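Local structure of phosphoethanolamine N-methyltransferase 1 (Haemonchus contortus, 4KRG) at residues R12-F16 against M132-E138; M117-D123 against R148-A152; N227-V232 against L339-N343. The protein probably transfers a methyl group from S-adenosylmethionine to the amine of phosphoethanolamine, the first methylation on the nematode route to phosphocholine. All blocks are in the same frame, centred on the assembly; numbering follows the deposited sequence.

Contact 1: R12-F16 against M132-E138. With OPE (phosphoric acid mono-(2-amino-ethyl) ester), chain C; SAH (S-adenosyl-L-homocysteine), chain D.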
# COMPACT_ATOMS: atom_id res chain seq x y z
N ARG A 12 17.19 7.98 22.05
CA ARG A 12 16.08 7.36 21.31
C ARG A 12 16.59 6.27 20.38
O ARG A 12 15.93 5.26 20.19
CB ARG A 12 15.28 8.40 20.51
CG ARG A 12 14.67 9.48 21.38
CD ARG A 12 13.38 10.04 20.80
NE ARG A 12 12.53 10.57 21.86
CZ ARG A 12 12.38 11.86 22.13
NH1 ARG A 12 13.01 12.77 21.40
NH2 ARG A 12 11.59 12.25 23.13
N ARG A 13 17.77 6.48 19.81
CA ARG A 13 18.40 5.45 19.00
C ARG A 13 18.64 4.22 19.86
O ARG A 13 18.33 3.09 19.47
CB ARG A 13 19.72 5.95 18.41
CG ARG A 13 20.44 4.93 17.53
CD ARG A 13 20.12 5.11 16.04
NE ARG A 13 18.69 5.13 15.76
CZ ARG A 13 17.92 4.06 15.66
NH1 ARG A 13 18.44 2.84 15.80
NH2 ARG A 13 16.62 4.20 15.42
N ASP A 14 19.16 4.45 21.07
CA ASP A 14 19.53 3.36 21.96
C ASP A 14 18.32 2.68 22.59
O ASP A 14 18.43 1.56 23.08
CB ASP A 14 20.49 3.85 23.05
CG ASP A 14 21.17 2.71 23.79
OD1 ASP A 14 21.27 1.60 23.22
OD2 ASP A 14 21.61 2.93 24.94
N SER A 15 17.17 3.34 22.59
CA SER A 15 15.97 2.73 23.16
C SER A 15 15.49 1.59 22.27
O SER A 15 14.90 0.62 22.75
CB SER A 15 14.86 3.76 23.34
OG SER A 15 14.17 3.99 22.13
N PHE A 16 15.75 1.69 20.97
CA PHE A 16 15.39 0.64 20.03
C PHE A 16 16.36 -0.54 20.12
O PHE A 16 15.93 -1.69 20.13
CB PHE A 16 15.31 1.19 18.60
CG PHE A 16 14.05 1.95 18.31
CD1 PHE A 16 12.82 1.30 18.32
CD2 PHE A 16 14.08 3.30 18.03
CE1 PHE A 16 11.64 1.99 18.06
CE2 PHE A 16 12.91 4.00 17.76
CZ PHE A 16 11.69 3.34 17.78
N MSE A 132 9.48 1.60 11.08
CA MSE A 132 8.75 1.71 12.34
C MSE A 132 9.69 1.74 13.55
O MSE A 132 9.27 2.09 14.65
CB MSE A 132 7.79 0.53 12.47
CG MSE A 132 8.52 -0.79 12.37
SE MSE A 132 7.40 -2.30 11.84
CE MSE A 132 6.57 -2.68 13.56
N TYR A 133 10.95 1.37 13.33
CA TYR A 133 11.96 1.41 14.40
C TYR A 133 12.93 2.58 14.22
O TYR A 133 13.99 2.62 14.85
CB TYR A 133 12.72 0.08 14.48
CG TYR A 133 11.84 -1.12 14.72
CD1 TYR A 133 11.11 -1.26 15.89
CD2 TYR A 133 11.73 -2.13 13.76
CE1 TYR A 133 10.29 -2.35 16.11
CE2 TYR A 133 10.92 -3.24 13.97
CZ TYR A 133 10.20 -3.34 15.15
OH TYR A 133 9.38 -4.42 15.36
N LEU A 134 12.56 3.53 13.37
CA LEU A 134 13.33 4.76 13.16
C LEU A 134 12.48 5.98 13.49
O LEU A 134 11.26 5.92 13.40
CB LEU A 134 13.82 4.86 11.72
CG LEU A 134 14.74 3.75 11.21
CD1 LEU A 134 15.13 3.99 9.76
CD2 LEU A 134 15.97 3.64 12.07
N SER A 135 13.11 7.10 13.85
CA SER A 135 12.36 8.34 14.06
C SER A 135 11.98 8.90 12.70
O SER A 135 12.51 8.46 11.68
CB SER A 135 13.20 9.37 14.81
OG SER A 135 14.31 9.76 14.03
N ASP A 136 11.06 9.86 12.68
CA ASP A 136 10.65 10.50 11.44
C ASP A 136 11.82 11.07 10.66
O ASP A 136 11.89 10.93 9.44
CB ASP A 136 9.62 11.60 11.71
CG ASP A 136 8.22 11.06 11.92
OD1 ASP A 136 8.07 9.84 12.15
OD2 ASP A 136 7.27 11.86 11.87
N ARG A 137 12.76 11.71 11.35
CA ARG A 137 13.90 12.29 10.66
C ARG A 137 14.80 11.21 10.07
O ARG A 137 15.29 11.34 8.95
CB ARG A 137 14.72 13.22 11.56
CG ARG A 137 15.66 14.11 10.77
CD ARG A 137 16.42 15.10 11.65
NE ARG A 137 17.18 16.05 10.84
CZ ARG A 137 16.80 17.30 10.60
NH1 ARG A 137 15.68 17.76 11.12
NH2 ARG A 137 17.55 18.09 9.85
N GLU A 138 14.99 10.13 10.82
CA GLU A 138 15.79 9.00 10.37
C GLU A 138 15.20 8.27 9.16
O GLU A 138 15.93 7.83 8.28
CB GLU A 138 16.03 8.02 11.52
CG GLU A 138 16.93 8.57 12.61
CD GLU A 138 16.86 7.77 13.90
OE1 GLU A 138 15.96 6.91 14.04
OE2 GLU A 138 17.71 8.00 14.78
CA OPE C . 6.30 -7.10 14.09
CB OPE C . 7.66 -7.72 13.98
O1 OPE C . 4.09 -6.66 15.87
O2 OPE C . 4.11 -4.80 14.27
O3 OPE C . 5.11 -4.46 16.53
O4 OPE C . 6.23 -5.95 14.85
N OPE C . 8.74 -6.86 13.58
P OPE C . 4.86 -5.44 15.40
N SAH D . 13.43 -7.96 8.60
CA SAH D . 13.50 -9.24 9.33
CB SAH D . 13.46 -8.94 10.87
CG SAH D . 12.26 -8.10 11.31
SD SAH D . 12.30 -7.53 13.03
C SAH D . 12.40 -10.13 8.93
O SAH D . 11.31 -9.67 8.63
OXT SAH D . 12.48 -11.31 9.20
C5' SAH D . 13.43 -6.11 13.04
C4' SAH D . 14.81 -6.31 12.72
O4' SAH D . 15.40 -5.04 12.35
C3' SAH D . 15.57 -6.80 13.89
O3' SAH D . 16.53 -7.73 13.45
C2' SAH D . 16.23 -5.62 14.41
O2' SAH D . 17.41 -5.96 15.08
C1' SAH D . 16.50 -4.84 13.17
N9 SAH D . 16.71 -3.37 13.42
C8 SAH D . 15.84 -2.50 13.96
N7 SAH D . 16.38 -1.28 13.85
C5 SAH D . 17.56 -1.36 13.24
C6 SAH D . 18.54 -0.42 12.88
N6 SAH D . 18.38 0.92 13.14
N1 SAH D . 19.65 -0.87 12.26
C2 SAH D . 19.83 -2.15 11.98
N3 SAH D . 18.91 -3.08 12.32
C4 SAH D . 17.78 -2.71 12.95
O HOH W 1 16.32 1.14 15.29
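Polar and ionic bonds, together with one aromatic side chain, join helix 9-21 to the turn that enters helix 136-149. The Arg-13 guanidinium meets the Glu-138 carboxylate in a two-pronged salt bridge, NE to OE2 at 3.2 Å and NH2 to OE1 at 3.1 Å, while NH2 also donates to Tyr-133 O at 3.1 Å; Asp-111 takes up the charge at NH1. Glu-138 also belongs to a capping box: Ser-135 N donates to the same Glu-138 OE1 (2.9 Å) and Glu-138 N to Ser-135 OG (3.3 Å), at the start of helix 136-149. In this Rossmann-like methyltransferase fold the N-terminal helix thereby lines the cofactor site, Arg-13, Tyr-133 and Leu-134 all belonging to the SAH pocket. One water accepts from Arg-13 NH1 (2.8 Å) and SAH N6 (3.0 Å) and donates to Tyr-133 O (2.8 Å). Phe-16 adds the aromatic part: Tyr-133 O lies over one face of its ring, 3.3 Å from Phe-16 CD2, and the apolar touch is Phe-16 CD1 to Tyr-133 CD1 at 3.9 Å. Farther along the tyrosine ring, OPE N donates to Tyr-133 OH at 3.1 Å, and Tyr-133 CE2 approaches SAH C5' at 3.9 Å.

Contact 2: M117-D123 against R148-A152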
# COMPACT_ATOMS: atom_id res chain seq x y z
N MSE A 117 27.33 3.35 1.95
CA MSE A 117 27.81 2.60 0.80
C MSE A 117 27.96 3.55 -0.37
O MSE A 117 27.42 4.65 -0.35
CB MSE A 117 26.82 1.50 0.42
CG MSE A 117 27.00 0.21 1.17
SE MSE A 117 25.64 -1.06 0.64
CE MSE A 117 24.11 -0.10 1.37
N ASP A 118 28.69 3.11 -1.39
CA ASP A 118 28.92 3.97 -2.55
C ASP A 118 27.63 4.33 -3.27
O ASP A 118 26.61 3.65 -3.13
CB ASP A 118 29.90 3.30 -3.52
CG ASP A 118 31.30 3.19 -2.96
OD1 ASP A 118 31.67 3.98 -2.06
OD2 ASP A 118 32.05 2.32 -3.45
N GLU A 119 27.67 5.42 -4.04
CA GLU A 119 26.55 5.77 -4.90
C GLU A 119 26.38 4.69 -5.95
O GLU A 119 27.37 4.07 -6.37
CB GLU A 119 26.83 7.09 -5.61
CG GLU A 119 27.15 8.24 -4.69
CD GLU A 119 27.57 9.47 -5.45
OE1 GLU A 119 28.07 9.34 -6.59
OE2 GLU A 119 27.38 10.58 -4.91
N LYS A 120 25.14 4.48 -6.37
CA LYS A 120 24.82 3.53 -7.44
C LYS A 120 25.54 2.21 -7.22
O LYS A 120 26.19 1.70 -8.12
CB LYS A 120 25.19 4.13 -8.80
CG LYS A 120 24.55 5.49 -9.07
CD LYS A 120 25.28 6.24 -10.18
CE LYS A 120 25.47 7.72 -9.86
NZ LYS A 120 26.32 8.41 -10.87
N SER A 121 25.41 1.67 -6.01
CA SER A 121 26.13 0.46 -5.65
C SER A 121 25.23 -0.76 -5.51
O SER A 121 25.72 -1.88 -5.44
CB SER A 121 26.92 0.68 -4.37
OG SER A 121 26.06 1.08 -3.32
N VAL A 122 23.92 -0.55 -5.45
CA VAL A 122 22.97 -1.67 -5.39
C VAL A 122 21.81 -1.51 -6.37
O VAL A 122 21.56 -0.41 -6.88
CB VAL A 122 22.40 -1.93 -3.97
CG1 VAL A 122 23.50 -2.37 -3.01
CG2 VAL A 122 21.69 -0.70 -3.44
N ASP A 123 21.11 -2.60 -6.62
CA ASP A 123 19.95 -2.60 -7.50
C ASP A 123 18.66 -2.71 -6.71
O ASP A 123 17.62 -2.25 -7.15
CB ASP A 123 20.04 -3.76 -8.48
CG ASP A 123 21.24 -3.66 -9.38
OD1 ASP A 123 21.28 -2.71 -10.19
OD2 ASP A 123 22.16 -4.50 -9.28
N ARG A 148 20.60 7.51 -2.83
CA ARG A 148 22.00 7.68 -3.21
C ARG A 148 22.63 6.37 -3.67
O ARG A 148 23.37 6.33 -4.65
CB ARG A 148 22.78 8.25 -2.03
CG ARG A 148 24.27 8.43 -2.27
CD ARG A 148 24.97 8.83 -0.99
NE ARG A 148 26.39 9.13 -1.22
CZ ARG A 148 26.85 10.31 -1.63
NH1 ARG A 148 26.01 11.30 -1.86
NH2 ARG A 148 28.15 10.49 -1.81
N TRP A 149 22.32 5.29 -2.95
CA TRP A 149 22.92 3.98 -3.19
C TRP A 149 22.36 3.25 -4.39
O TRP A 149 23.04 2.43 -5.00
CB TRP A 149 22.69 3.09 -1.97
CG TRP A 149 23.24 3.66 -0.71
CD1 TRP A 149 24.26 4.57 -0.59
CD2 TRP A 149 22.81 3.36 0.61
NE1 TRP A 149 24.48 4.84 0.74
CE2 TRP A 149 23.61 4.12 1.50
CE3 TRP A 149 21.82 2.52 1.15
CZ2 TRP A 149 23.45 4.06 2.88
CZ3 TRP A 149 21.67 2.47 2.52
CH2 TRP A 149 22.47 3.23 3.37
N LEU A 150 21.11 3.53 -4.73
CA LEU A 150 20.45 2.84 -5.82
C LEU A 150 20.96 3.28 -7.19
O LEU A 150 21.22 4.47 -7.41
CB LEU A 150 18.93 3.04 -5.75
CG LEU A 150 18.19 2.11 -4.80
CD1 LEU A 150 16.73 2.54 -4.67
CD2 LEU A 150 18.26 0.69 -5.32
N ARG A 151 21.13 2.32 -8.09
CA ARG A 151 21.33 2.64 -9.50
C ARG A 151 20.00 3.09 -10.12
O ARG A 151 18.94 2.80 -9.58
CB ARG A 151 21.88 1.42 -10.25
CG ARG A 151 23.36 1.22 -10.04
CD ARG A 151 23.86 -0.11 -10.58
NE ARG A 151 25.04 -0.51 -9.84
CZ ARG A 151 25.10 -1.57 -9.04
NH1 ARG A 151 24.06 -2.35 -8.89
NH2 ARG A 151 26.22 -1.84 -8.39
N ALA A 152 20.07 3.83 -11.23
CA ALA A 152 18.86 4.20 -11.96
C ALA A 152 18.11 2.91 -12.33
O ALA A 152 18.75 1.89 -12.58
CB ALA A 152 19.22 4.97 -13.20
O HOH W 2 26.02 6.49 2.32
O HOH W 3 28.50 6.95 0.26
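Side chains extend a short parallel strand pairing well beyond its backbone bonds where segment 117-123 meets segment 148-152. Trp-149, in the m rotamer, lays one face of its indole against selenomethionine Met-117, whose mtm conformation brings CE over the six-membered ring, 3.8 Å from the centroid: a CH-pi contact, with SE farther off, 5.5 Å from the same centroid, in a Met-aromatic contact. The indole NE1 donates to a water at 2.8 Å. Arg-148 is extended, with its first three chi angles all t, so that NH2 reaches 3.2 Å from Glu-119 OE2; the oxygen sits over the guanidinium face, making this a purely ionic pair, and Ser-204 binds the other carboxylate oxygen. Arg-151 (m, t, t) instead folds along segment 117-123, with Ser-121 C and Val-122 N lying over one face of its guanidinium, and meets Asp-123 in a salt bridge, NH1 to OD2 2.9 Å and to OD1 3.1 Å. Lys-120 adopts left-handed backbone angles, and at this turn Ser-121 OG, in the p rotamer, donates to Asp-118 O (2.6 Å). Trp-149 O then accepts from both Ser-121 N (2.7 Å) and Val-122 N (3.1 Å), Lys-120 N donates to Arg-148 O (3.1 Å), and Arg-151 N to Val-122 O (3.0 Å). Val-122 thus pairs with Leu-150 of short strand 150-151, where the helix of the beta-alpha-beta crossover from strand 122-126 through helix 136-149 to parallel strand 154-161 returns to the Rossmann-like sheet; Val-122 and Met-117 rest on Val-62, and Trp-149 on Ile-64, of neighbouring strand 60-64.

Contact 3: N227-V232 against L339-N343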
# COMPACT_ATOMS: atom_id res chain seq x y z
N ASN A 227 -6.46 -11.27 10.52
CA ASN A 227 -7.51 -10.28 10.22
C ASN A 227 -6.99 -8.84 10.22
O ASN A 227 -7.69 -7.90 10.61
CB ASN A 227 -8.70 -10.42 11.18
CG ASN A 227 -9.63 -11.56 10.80
OD1 ASN A 227 -9.83 -12.49 11.58
ND2 ASN A 227 -10.21 -11.48 9.61
N ASN A 228 -5.74 -8.68 9.77
CA ASN A 228 -5.07 -7.40 9.80
C ASN A 228 -4.71 -6.95 8.39
O ASN A 228 -3.89 -7.57 7.72
CB ASN A 228 -3.81 -7.51 10.67
CG ASN A 228 -3.14 -6.17 10.91
OD1 ASN A 228 -3.63 -5.13 10.46
ND2 ASN A 228 -2.03 -6.20 11.63
N TRP A 229 -5.34 -5.86 7.95
CA TRP A 229 -5.13 -5.28 6.63
C TRP A 229 -4.00 -4.26 6.62
O TRP A 229 -3.63 -3.74 5.57
CB TRP A 229 -6.41 -4.58 6.15
CG TRP A 229 -7.44 -5.47 5.50
CD1 TRP A 229 -7.80 -5.46 4.19
CD2 TRP A 229 -8.23 -6.48 6.14
NE1 TRP A 229 -8.77 -6.41 3.96
CE2 TRP A 229 -9.05 -7.06 5.14
CE3 TRP A 229 -8.34 -6.97 7.45
CZ2 TRP A 229 -9.96 -8.08 5.41
CZ3 TRP A 229 -9.24 -7.99 7.71
CH2 TRP A 229 -10.03 -8.54 6.70
N ARG A 230 -3.47 -3.95 7.80
CA ARG A 230 -2.55 -2.83 7.96
C ARG A 230 -1.07 -3.22 7.98
O ARG A 230 -0.21 -2.42 8.36
CB ARG A 230 -2.90 -2.01 9.22
CG ARG A 230 -4.20 -1.22 9.09
CD ARG A 230 -4.67 -0.74 10.45
NE ARG A 230 -5.57 0.42 10.34
CZ ARG A 230 -6.09 1.06 11.38
NH1 ARG A 230 -5.83 0.66 12.62
NH2 ARG A 230 -6.88 2.11 11.18
N GLN A 231 -0.77 -4.45 7.58
CA GLN A 231 0.59 -4.84 7.26
C GLN A 231 0.79 -4.46 5.81
O GLN A 231 0.38 -5.19 4.90
CB GLN A 231 0.77 -6.34 7.44
CG GLN A 231 0.71 -6.76 8.89
CD GLN A 231 1.89 -6.24 9.67
OE1 GLN A 231 3.02 -6.64 9.42
NE2 GLN A 231 1.63 -5.33 10.60
N VAL A 232 1.39 -3.30 5.59
CA VAL A 232 1.39 -2.70 4.27
C VAL A 232 2.79 -2.66 3.69
O VAL A 232 3.76 -2.34 4.38
CB VAL A 232 0.77 -1.27 4.30
CG1 VAL A 232 0.58 -0.74 2.88
CG2 VAL A 232 -0.58 -1.28 5.04
N LEU A 339 -8.60 1.03 4.64
CA LEU A 339 -7.91 0.05 5.49
C LEU A 339 -8.49 0.04 6.90
O LEU A 339 -8.65 -1.01 7.52
CB LEU A 339 -6.39 0.28 5.53
CG LEU A 339 -5.61 -0.01 4.25
CD1 LEU A 339 -4.10 0.01 4.51
CD2 LEU A 339 -6.01 -1.35 3.68
N THR A 340 -8.82 1.22 7.41
CA THR A 340 -9.44 1.32 8.73
C THR A 340 -10.77 0.56 8.74
O THR A 340 -11.02 -0.26 9.63
CB THR A 340 -9.64 2.77 9.13
OG1 THR A 340 -8.35 3.40 9.20
CG2 THR A 340 -10.32 2.87 10.48
N LYS A 341 -11.60 0.80 7.74
CA LYS A 341 -12.86 0.07 7.61
C LYS A 341 -12.62 -1.44 7.51
O LYS A 341 -13.29 -2.23 8.18
CB LYS A 341 -13.67 0.57 6.41
CG LYS A 341 -15.03 -0.12 6.30
CD LYS A 341 -15.85 0.31 5.10
CE LYS A 341 -17.15 -0.48 5.10
NZ LYS A 341 -18.14 -0.10 4.05
N ALA A 342 -11.65 -1.85 6.69
CA ALA A 342 -11.37 -3.26 6.48
C ALA A 342 -11.01 -3.98 7.78
O ALA A 342 -11.45 -5.10 8.02
CB ALA A 342 -10.26 -3.45 5.43
N ASN A 343 -10.23 -3.33 8.64
CA ASN A 343 -9.84 -3.94 9.90
C ASN A 343 -10.98 -4.08 10.88
O ASN A 343 -11.02 -5.02 11.68
CB ASN A 343 -8.71 -3.15 10.55
CG ASN A 343 -7.36 -3.77 10.30
OD1 ASN A 343 -7.13 -4.37 9.25
ND2 ASN A 343 -6.46 -3.63 11.26
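An Asx turn just after helix 220-226 forms the docking point for helix 332-345: Asn-228 OD1 accepts from Arg-230 N at 2.9 Å, bending the chain before it enters strand 231-240. Asn-343 binds this turn through both ends of its amide. Its OD1 takes a short bond from Trp-229 N (2.7 Å), and its ND2 gives a weak one to Asn-228 OD1 (3.3 Å). Ser-166, one of the phosphoethanolamine-pocket residues, accepts through its backbone O from Asn-228 ND2, so the turn also borders the substrate site. Strand 231-240 pairs with strand 154-161 of the methyltransferase sheet, whereas helix 332-345 lies between strands 324-329 and 350-354, so the contact probably joins the two halves of this di-domain enzyme. Trp-229 points toward that helix, and Ala-342 CB sits over the five-membered ring, 3.4 Å from its centroid, in a CH-pi contact; the indole NE1 meanwhile donates to Val-350 O. Leu-339 packs against Trp-229 and Val-232, with CD2 at 4.1 Å from Trp-229 CB and CD1 at 3.8 Å from Val-232 CG2. Arg-230 stretches along the helix flank to give NH2 to Thr-340 OG1 (2.8 Å), while its NH1 forms a salt bridge with Glu-164.

Overall arrangement
The chemistry of the three contacts varies with their place in the fold. Contact 1 and contact 3 are buried, whereas contact 2 is only partly so and relies on main-chain bonds edged by arginine-acid pairs. Contacts 1 and 2 share helix 136-149, one near its start, the other at its exit; their segments alternate along the chain and their centres lie about 24 Å apart. Contact 1 alone touches both ligands, and its ion pair, between partly exposed residues, has its arginine beside the SAH adenine. Between its two segments contact 3, nearest the chain centre, has amide and hydroxyl hydrogen bonds, aromatic packing and no salt bridge; it reaches the same sheet as contact 2, although their centres are about 33 Å apart.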